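Local coordinates for ferredoxin CarAc (Pseudomonas resinovorans, PDB 7BUH), which carries electrons through its Rieske [2Fe-2S] cluster from the reductase CarAd to the terminal oxygenase CarAa in the carbazole 1,9a-dioxygenase system, at residues A[60-65]-A[69-74]; A[30-35]-A[39-44]; A[91-94]-A[99-102]. All blocks are in the same frame, centred on the assembly; numbering follows the deposited sequence.

Contact 1: A[60-65]-A[69-74]. With NA (sodium ion), chain C; FES (Fe2/s2 (inorganic) cluster), chain B; EDO (1,2-ethanediol), chain D.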
loop_
_atom_site.group_PDB
_atom_site.type_symbol
_atom_site.label_atom_id
_atom_site.label_comp_id
_atom_site.label_asym_id
_atom_site.label_seq_id
_atom_site.Cartn_x
_atom_site.Cartn_y
_atom_site.Cartn_z
ATOM N N GLY A 60 -13.937 -5.464 0.222
ATOM C CA GLY A 60 -13.177 -6.564 0.850
ATOM C C GLY A 60 -11.679 -6.348 0.717
ATOM O O GLY A 60 -11.187 -5.329 1.224
ATOM N N ASP A 61 -10.960 -7.280 0.080
ATOM C CA ASP A 61 -9.484 -7.187 -0.060
ATOM C C ASP A 61 -9.130 -6.534 -1.403
ATOM O O ASP A 61 -7.998 -6.632 -1.787
ATOM C CB ASP A 61 -8.815 -8.555 0.102
ATOM C CG ASP A 61 -9.571 -9.668 -0.595
ATOM O OD1 ASP A 61 -10.206 -9.353 -1.645
ATOM O OD2 ASP A 61 -9.587 -10.830 -0.041
ATOM N N VAL A 62 -10.077 -5.897 -2.080
ATOM C CA VAL A 62 -9.782 -5.174 -3.344
ATOM C C VAL A 62 -9.850 -3.656 -3.148
ATOM O O VAL A 62 -10.864 -3.162 -2.656
ATOM C CB VAL A 62 -10.702 -5.631 -4.476
ATOM C CG1 VAL A 62 -10.469 -4.795 -5.711
ATOM C CG2 VAL A 62 -10.488 -7.105 -4.754
ATOM N N ILE A 63 -8.784 -2.956 -3.558
ATOM C CA ILE A 63 -8.788 -1.472 -3.607
ATOM C C ILE A 63 -9.252 -1.049 -5.002
ATOM O O ILE A 63 -8.617 -1.443 -5.998
ATOM C CB ILE A 63 -7.422 -0.859 -3.238
ATOM C CG1 ILE A 63 -7.524 0.664 -3.227
ATOM C CG2 ILE A 63 -6.297 -1.333 -4.148
ATOM C CD1 ILE A 63 -8.589 1.196 -2.292
ATOM N N GLU A 64 -10.285 -0.220 -5.039
ATOM C CA GLU A 64 -10.835 0.418 -6.255
ATOM C C GLU A 64 -10.212 1.808 -6.410
ATOM O O GLU A 64 -10.391 2.646 -5.526
ATOM C CB GLU A 64 -12.358 0.481 -6.177
ATOM C CG GLU A 64 -12.976 -0.882 -6.024
ATOM C CD GLU A 64 -14.468 -0.907 -5.735
ATOM O OE1 GLU A 64 -15.009 0.146 -5.335
ATOM O OE2 GLU A 64 -15.091 -2.001 -5.931
ATOM N N CYS A 65 -9.498 2.016 -7.520
ATOM C CA CYS A 65 -8.845 3.290 -7.863
ATOM C C CYS A 65 -9.907 4.369 -8.076
ATOM O O CYS A 65 -10.872 4.144 -8.801
ATOM C CB CYS A 65 -8.051 3.135 -9.154
ATOM S SG CYS A 65 -7.277 4.696 -9.628
ATOM N N GLY A 69 -11.513 3.588 -11.859
ATOM C CA GLY A 69 -12.183 2.372 -11.358
ATOM C C GLY A 69 -11.452 1.082 -11.719
ATOM O O GLY A 69 -12.062 0.005 -11.601
ATOM N N GLY A 70 -10.171 1.147 -12.091
ATOM C CA GLY A 70 -9.301 -0.040 -12.019
ATOM C C GLY A 70 -9.232 -0.518 -10.578
ATOM O O GLY A 70 -9.763 0.172 -9.680
ATOM N N ALA A 71 -8.648 -1.669 -10.328
ATOM C CA ALA A 71 -8.591 -2.201 -8.956
ATOM C C ALA A 71 -7.444 -3.195 -8.822
ATOM O O ALA A 71 -6.956 -3.699 -9.860
ATOM C CB ALA A 71 -9.913 -2.818 -8.569
ATOM N N PHE A 72 -7.010 -3.401 -7.581
ATOM C CA PHE A 72 -5.905 -4.313 -7.221
ATOM C C PHE A 72 -6.309 -5.109 -6.004
ATOM O O PHE A 72 -6.994 -4.544 -5.131
ATOM C CB PHE A 72 -4.629 -3.552 -6.874
ATOM C CG PHE A 72 -4.107 -2.715 -8.005
ATOM C CD1 PHE A 72 -3.206 -3.247 -8.925
ATOM C CD2 PHE A 72 -4.510 -1.397 -8.146
ATOM C CE1 PHE A 72 -2.706 -2.450 -9.943
ATOM C CE2 PHE A 72 -4.029 -0.618 -9.176
ATOM C CZ PHE A 72 -3.127 -1.148 -10.075
ATOM N N ASN A 73 -5.850 -6.355 -5.918
ATOM C CA ASN A 73 -5.922 -7.128 -4.653
ATOM C C ASN A 73 -4.865 -6.530 -3.716
ATOM O O ASN A 73 -3.711 -6.478 -4.139
ATOM C CB ASN A 73 -5.692 -8.611 -4.897
ATOM C CG ASN A 73 -5.902 -9.406 -3.625
ATOM O OD1 ASN A 73 -5.084 -9.358 -2.720
ATOM N ND2 ASN A 73 -6.973 -10.173 -3.568
ATOM N N VAL A 74 -5.220 -6.065 -2.512
ATOM C CA VAL A 74 -4.249 -5.391 -1.596
ATOM C C VAL A 74 -3.234 -6.376 -0.990
ATOM O O VAL A 74 -2.137 -5.936 -0.551
ATOM C CB VAL A 74 -4.965 -4.562 -0.512
ATOM C CG1 VAL A 74 -5.849 -3.472 -1.118
ATOM C CG2 VAL A 74 -5.760 -5.421 0.438
HETATM NA NA NA C . -17.249 -2.398 -5.614
HETATM FE FE1 FES B . -6.462 4.603 -14.037
HETATM FE FE2 FES B . -6.051 4.022 -11.462
HETATM S S1 FES B . -5.339 5.836 -12.522
HETATM S S2 FES B . -7.362 2.944 -12.906
HETATM C C1 EDO D . -15.247 -4.019 2.554
HETATM O O1 EDO D . -16.165 -4.622 1.658
HETATM C C2 EDO D . -15.210 -2.547 2.449
HETATM O O2 EDO D . -14.202 -1.960 3.217
HETATM O O HOH W 1 -17.419 -0.693 -3.643
HETATM O O HOH W 2 -17.523 -0.273 -6.580
#

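Contact 2: A[30-35]-A[39-44]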
loop_
_atom_site.group_PDB
_atom_site.type_symbol
_atom_site.label_atom_id
_atom_site.label_comp_id
_atom_site.label_asym_id
_atom_site.label_seq_id
_atom_site.Cartn_x
_atom_site.Cartn_y
_atom_site.Cartn_z
ATOM N N LEU A 30 3.276 5.017 0.060
ATOM C CA LEU A 30 2.610 3.711 0.305
ATOM C C LEU A 30 1.165 3.954 0.762
ATOM O O LEU A 30 0.841 5.026 1.299
ATOM C CB LEU A 30 3.396 2.923 1.354
ATOM C CG LEU A 30 4.898 2.807 1.084
ATOM C CD1 LEU A 30 5.608 2.096 2.222
ATOM C CD2 LEU A 30 5.162 2.119 -0.241
ATOM N N ALA A 31 0.330 2.956 0.542
ATOM C CA ALA A 31 -1.039 2.887 1.096
ATOM C C ALA A 31 -1.059 1.711 2.065
ATOM O O ALA A 31 -0.565 0.637 1.709
ATOM C CB ALA A 31 -2.035 2.736 -0.013
ATOM N N VAL A 32 -1.573 1.928 3.263
ATOM C CA VAL A 32 -1.779 0.858 4.267
ATOM C C VAL A 32 -3.283 0.636 4.421
ATOM O O VAL A 32 -4.029 1.625 4.639
ATOM C CB VAL A 32 -1.127 1.233 5.604
ATOM C CG1 VAL A 32 -1.384 0.186 6.650
ATOM C CG2 VAL A 32 0.357 1.442 5.405
ATOM N N TYR A 33 -3.726 -0.606 4.292
ATOM C CA TYR A 33 -5.165 -0.961 4.258
ATOM C C TYR A 33 -5.479 -1.818 5.472
ATOM O O TYR A 33 -4.669 -2.692 5.771
ATOM C CB TYR A 33 -5.501 -1.780 3.011
ATOM C CG TYR A 33 -4.942 -1.257 1.722
ATOM C CD1 TYR A 33 -3.690 -1.620 1.264
ATOM C CD2 TYR A 33 -5.695 -0.428 0.922
ATOM C CE1 TYR A 33 -3.180 -1.169 0.060
ATOM C CE2 TYR A 33 -5.203 0.031 -0.287
ATOM C CZ TYR A 33 -3.943 -0.327 -0.721
ATOM O OH TYR A 33 -3.514 0.121 -1.941
ATOM N N ARG A 34 -6.582 -1.522 6.170
ATOM C CA ARG A 34 -7.125 -2.421 7.204
ATOM C C ARG A 34 -8.307 -3.140 6.553
ATOM O O ARG A 34 -9.306 -2.470 6.217
ATOM C CB ARG A 34 -7.559 -1.690 8.470
ATOM C CG ARG A 34 -8.025 -2.680 9.527
ATOM C CD ARG A 34 -8.455 -2.055 10.840
ATOM N NE ARG A 34 -8.889 -3.084 11.763
ATOM C CZ ARG A 34 -8.752 -3.046 13.092
ATOM N NH1 ARG A 34 -8.104 -2.054 13.680
ATOM N NH2 ARG A 34 -9.181 -4.069 13.823
ATOM N N VAL A 35 -8.152 -4.435 6.324
ATOM C CA VAL A 35 -9.218 -5.293 5.762
ATOM C C VAL A 35 -9.685 -6.161 6.920
ATOM O O VAL A 35 -8.902 -7.044 7.333
ATOM C CB VAL A 35 -8.715 -6.084 4.546
ATOM C CG1 VAL A 35 -9.786 -7.002 4.000
ATOM C CG2 VAL A 35 -8.207 -5.109 3.479
ATOM N N PHE A 39 -3.950 -6.174 8.179
ATOM C CA PHE A 39 -3.293 -4.988 7.578
ATOM C C PHE A 39 -2.438 -5.425 6.401
ATOM O O PHE A 39 -1.714 -6.429 6.524
ATOM C CB PHE A 39 -2.454 -4.257 8.629
ATOM C CG PHE A 39 -3.274 -3.659 9.736
ATOM C CD1 PHE A 39 -3.596 -4.409 10.864
ATOM C CD2 PHE A 39 -3.742 -2.353 9.623
ATOM C CE1 PHE A 39 -4.357 -3.838 11.885
ATOM C CE2 PHE A 39 -4.476 -1.780 10.653
ATOM C CZ PHE A 39 -4.803 -2.547 11.762
ATOM N N TYR A 40 -2.490 -4.658 5.307
ATOM C CA TYR A 40 -1.714 -4.892 4.062
ATOM C C TYR A 40 -1.198 -3.533 3.594
ATOM O O TYR A 40 -1.729 -2.481 4.023
ATOM C CB TYR A 40 -2.578 -5.589 3.004
ATOM C CG TYR A 40 -3.052 -6.930 3.480
ATOM C CD1 TYR A 40 -2.186 -8.027 3.471
ATOM C CD2 TYR A 40 -4.296 -7.084 4.075
ATOM C CE1 TYR A 40 -2.578 -9.260 3.979
ATOM C CE2 TYR A 40 -4.701 -8.316 4.571
ATOM C CZ TYR A 40 -3.840 -9.402 4.526
ATOM O OH TYR A 40 -4.210 -10.601 5.062
ATOM N N ALA A 41 -0.187 -3.546 2.752
ATOM C CA ALA A 41 0.363 -2.303 2.193
ATOM C C ALA A 41 0.796 -2.532 0.756
ATOM O O ALA A 41 1.330 -3.608 0.444
ATOM C CB ALA A 41 1.518 -1.812 3.028
ATOM N N THR A 42 0.603 -1.525 -0.069
ATOM C CA THR A 42 1.142 -1.488 -1.441
ATOM C C THR A 42 1.760 -0.116 -1.685
ATOM O O THR A 42 1.597 0.763 -0.854
ATOM C CB THR A 42 0.016 -1.745 -2.456
ATOM O OG1 THR A 42 -0.956 -0.691 -2.427
ATOM C CG2 THR A 42 -0.706 -3.058 -2.250
ATOM N N GLU A 43 2.357 0.082 -2.856
ATOM C CA GLU A 43 2.528 1.420 -3.430
ATOM C C GLU A 43 1.161 2.118 -3.399
ATOM O O GLU A 43 0.115 1.464 -3.643
ATOM C CB GLU A 43 3.048 1.346 -4.867
ATOM C CG GLU A 43 4.480 0.893 -4.944
ATOM C CD GLU A 43 4.904 0.213 -6.246
ATOM O OE1 GLU A 43 4.068 0.030 -7.220
ATOM O OE2 GLU A 43 6.108 -0.163 -6.278
ATOM N N ASP A 44 1.142 3.406 -3.099
ATOM C CA ASP A 44 -0.106 4.213 -3.120
ATOM C C ASP A 44 -0.497 4.573 -4.561
ATOM O O ASP A 44 -1.714 4.820 -4.826
ATOM C CB ASP A 44 0.089 5.503 -2.330
ATOM C CG ASP A 44 -1.159 6.371 -2.277
ATOM O OD1 ASP A 44 -2.170 5.883 -1.728
ATOM O OD2 ASP A 44 -1.090 7.525 -2.764
#

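Contact 3: A[91-94]-A[99-102]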
loop_
_atom_site.group_PDB
_atom_site.type_symbol
_atom_site.label_atom_id
_atom_site.label_comp_id
_atom_site.label_asym_id
_atom_site.label_seq_id
_atom_site.Cartn_x
_atom_site.Cartn_y
_atom_site.Cartn_z
ATOM N N PHE A 91 4.254 -4.393 0.352
ATOM C CA PHE A 91 5.120 -4.121 1.534
ATOM C C PHE A 91 4.544 -4.858 2.735
ATOM O O PHE A 91 3.353 -4.740 2.977
ATOM C CB PHE A 91 5.249 -2.619 1.801
ATOM C CG PHE A 91 5.891 -1.873 0.662
ATOM C CD1 PHE A 91 5.238 -1.718 -0.554
ATOM C CD2 PHE A 91 7.197 -1.410 0.762
ATOM C CE1 PHE A 91 5.847 -1.070 -1.617
ATOM C CE2 PHE A 91 7.807 -0.770 -0.305
ATOM C CZ PHE A 91 7.130 -0.590 -1.490
ATOM N N GLU A 92 5.393 -5.548 3.489
ATOM C CA GLU A 92 5.035 -6.163 4.793
ATOM C C GLU A 92 4.508 -5.115 5.792
ATOM O O GLU A 92 5.012 -3.965 5.827
ATOM C CB GLU A 92 6.246 -6.889 5.381
ATOM C CG GLU A 92 5.889 -7.775 6.561
ATOM C CD GLU A 92 7.047 -8.632 7.078
ATOM O OE1 GLU A 92 8.092 -8.706 6.373
ATOM O OE2 GLU A 92 6.913 -9.216 8.189
ATOM N N VAL A 93 3.501 -5.497 6.569
ATOM C CA VAL A 93 2.893 -4.665 7.647
ATOM C C VAL A 93 2.935 -5.475 8.937
ATOM O O VAL A 93 2.489 -6.633 8.900
ATOM C CB VAL A 93 1.451 -4.232 7.348
ATOM C CG1 VAL A 93 0.909 -3.382 8.502
ATOM C CG2 VAL A 93 1.349 -3.481 6.031
ATOM N N GLU A 94 3.486 -4.906 10.008
ATOM C CA GLU A 94 3.508 -5.557 11.353
ATOM C C GLU A 94 2.825 -4.614 12.335
ATOM O O GLU A 94 3.166 -3.426 12.329
ATOM C CB GLU A 94 4.942 -5.866 11.794
ATOM C CG GLU A 94 5.516 -7.139 11.165
ATOM C CD GLU A 94 6.987 -7.515 11.438
ATOM O OE1 GLU A 94 7.479 -8.471 10.776
ATOM O OE2 GLU A 94 7.657 -6.876 12.302
ATOM N N GLU A 99 0.721 -0.680 17.497
ATOM C CA GLU A 99 1.017 0.345 16.482
ATOM C C GLU A 99 1.328 -0.335 15.156
ATOM O O GLU A 99 2.090 -1.299 15.147
ATOM C CB GLU A 99 2.140 1.231 17.013
ATOM C CG GLU A 99 1.594 2.192 18.068
ATOM C CD GLU A 99 2.120 3.613 18.001
ATOM O OE1 GLU A 99 3.096 3.892 18.717
ATOM O OE2 GLU A 99 1.519 4.437 17.265
ATOM N N VAL A 100 0.795 0.241 14.083
ATOM C CA VAL A 100 0.962 -0.297 12.701
ATOM C C VAL A 100 2.280 0.237 12.126
ATOM O O VAL A 100 2.507 1.477 12.154
ATOM C CB VAL A 100 -0.223 0.127 11.818
ATOM C CG1 VAL A 100 -0.005 -0.378 10.403
ATOM C CG2 VAL A 100 -1.532 -0.383 12.422
ATOM N N TYR A 101 3.113 -0.666 11.654
ATOM C CA TYR A 101 4.361 -0.342 10.936
ATOM C C TYR A 101 4.332 -0.973 9.562
ATOM O O TYR A 101 3.994 -2.166 9.424
ATOM C CB TYR A 101 5.579 -0.871 11.691
ATOM C CG TYR A 101 5.819 -0.191 13.006
ATOM C CD1 TYR A 101 5.051 -0.521 14.111
ATOM C CD2 TYR A 101 6.852 0.712 13.181
ATOM C CE1 TYR A 101 5.251 0.085 15.342
ATOM C CE2 TYR A 101 7.072 1.331 14.410
ATOM C CZ TYR A 101 6.274 0.997 15.506
ATOM O OH TYR A 101 6.462 1.543 16.753
ATOM N N VAL A 102 4.775 -0.205 8.577
ATOM C CA VAL A 102 4.968 -0.747 7.213
ATOM C C VAL A 102 6.462 -0.805 6.897
ATOM O O VAL A 102 7.180 0.134 7.200
ATOM C CB VAL A 102 4.115 0.019 6.178
ATOM C CG1 VAL A 102 4.440 1.499 6.066
ATOM C CG2 VAL A 102 4.234 -0.642 4.826
#

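Contact 1: A[60-65]-A[69-74]
Ile-63 and Phe-72 exchange both of their backbone hydrogen bonds, Ile-63 N giving to Phe-72 O at 2.9 Å and Phe-72 N returning to Ile-63 O. The same antiparallel pairing is carried outward on each flank: Val-74 N donates to Asp-61 O, and Cys-65 N reaches Gly-70 O at 2.9 Å. Where the chain turns back, Gly-69 N adds a weak bond to Cys-65 O. At the far end Gly-60 N donates to O1 of a bound 1,2-ethanediol at 2.8 Å.

Side chains fill the two faces. Val-62 CG1 lies 3.5 Å from Ala-71 CB, a small residue that leaves room for the branched one. On the other face Ile-63 CB meets Val-74 CG1 at 3.7 Å, the two side chains crossing at about a right angle. Asn-73 OD1 accepts from the backbone N of both Cys-75 and Thr-76, which fixes its amide beyond the strand end.

Two side chains of this hairpin bind metals. Cys-65 has SG anti to the backbone N (chi1 178°), which carries the sulfur to FE2 of the Rieske [2Fe-2S] cluster at 2.3 Å, an iron it shares with Cys-46. A CB at Gly-70 would probably come too close to sulfide S2, which fits a glycine here. Glu-64 extends to bind sodium through OE2 at 2.2 Å, with Asp-59 as a second protein ligand, while OE1 accepts from two sodium-bound waters.

This cluster-binding hairpin of the Rieske fold forms the middle of a four-stranded antiparallel sheet: strand 57-59 flanks 62-64, strand 79-81 flanks 71-73, and Ile-63 and Val-74 rest on Tyr-33 of strand 27-35.

Contact 2: A[30-35]-A[39-44]
Arg-34 lays its aliphatic stem over one face of the Phe-39 ring, CG standing 4.2 Å from the ring centroid in a CH-pi contact. Its CG is anti to the backbone N (chi1 -176°) and the chain stays extended to NE, so that CB, CG and CD pass along the CE2 and CZ side of the ring. The guanidinium, turned 58° from the ring plane, continues to Asp-37 in a salt bridge and to Gly-36 O. A long, flexible residue suits this place because its stem is apolar and its end charged.

On the other face, the Tyr-33 ring runs along the partner strand, and OH donates to Thr-42 OG1 at 2.7 Å, in the plane of the ring. Thr-42 OG1 in turn donates to Glu-43 O, making a short relay of buried hydroxyls. A phenylalanine in place of Tyr-33 would probably keep the ring packing but leave Thr-42 OG1 without its phenolic donor.

Backbone bonds pair Ala-31 with Thr-42 and Tyr-33 with Tyr-40, Tyr-33 N reaching Tyr-40 O at 2.8 Å. Beyond them Asp-44, whose OD2 is hydrogen-bonded to Ser-52 OG and OD1 to Ser-54 OG, sets OD1 3.6 Å from Ala-31 CB.

The hairpin occupies the inner part of the six-stranded antiparallel sheet, with strand 18-24 beside 27-35 and strand 90-96 beside 38-43.

Contact 3: A[91-94]-A[99-102]
Val-93 packs against both Val-100 and Val-102 of the returning strand. Its CB stands 3.9 Å from Tyr-101 O, the nearest atom of that strand to it. From CB the side chain forks. CG1, anti to the backbone N (chi1 -180°), reaches Val-100 CG1 at 3.7 Å, the two side chains crossing obliquely, and also lies beside Tyr-101 O. The other tip, CG2, turns to Val-102 CG2 at 4.2 Å. A valine suits the place because one short fork serves two neighbours on the same face.

Val-102 extends this apolar row, its CG2 coming within 3.8 Å of Phe-91 CB. The Phe-91 ring itself leads away from the hairpin toward Leu-30. Aliphatic residues are apt here because Phe-39 and Ala-41 of strand 38-43 join them on this face.

Glu-94 and Tyr-101 form the hydrogen-bonded pair next to the non-hydrogen-bonded pair Val-93 and Val-102. Glu-94 N donates to Tyr-101 O at 2.8 Å, and Tyr-101 N returns a bond of equal length to Glu-94 O. Glu-94 O also lies in the plane of the Tyr-101 ring, at its edge. The side chains of this pair occupy the face reached by Trp-5, and Glu-94 OE2 forms a salt bridge with Lys-96 NZ.

Polar and apolar residues thus alternate along the strands. Such alternation gives an amphipathic beta hairpin, with the valines turned to Phe-39 and Ala-41 and the Glu-94 and Tyr-101 side chains to the other face; away from the cluster, it joins strands 90-96 and 99-103 in the larger antiparallel sheet of the Rieske domain.

All three contacts are antiparallel beta hairpins of one Rieske domain, met along the chain in the order contact 2, contact 1, contact 3, each closing before the next begins. Contacts 2 and 3, with centres 9 Å apart, share the six-stranded sheet, where strands 38-43 and 90-96 are neighbours. Contact 1 belongs to the separate four-stranded sheet; its centre is about 11 Å from that of contact 2, which it touches, and about 19 Å from that of contact 3, across the chain's centre. The cluster-binding hairpin is therefore an insertion between strands of the larger sheet, resting on contact 2, while contact 3 lies farther from the electron-carrying cluster.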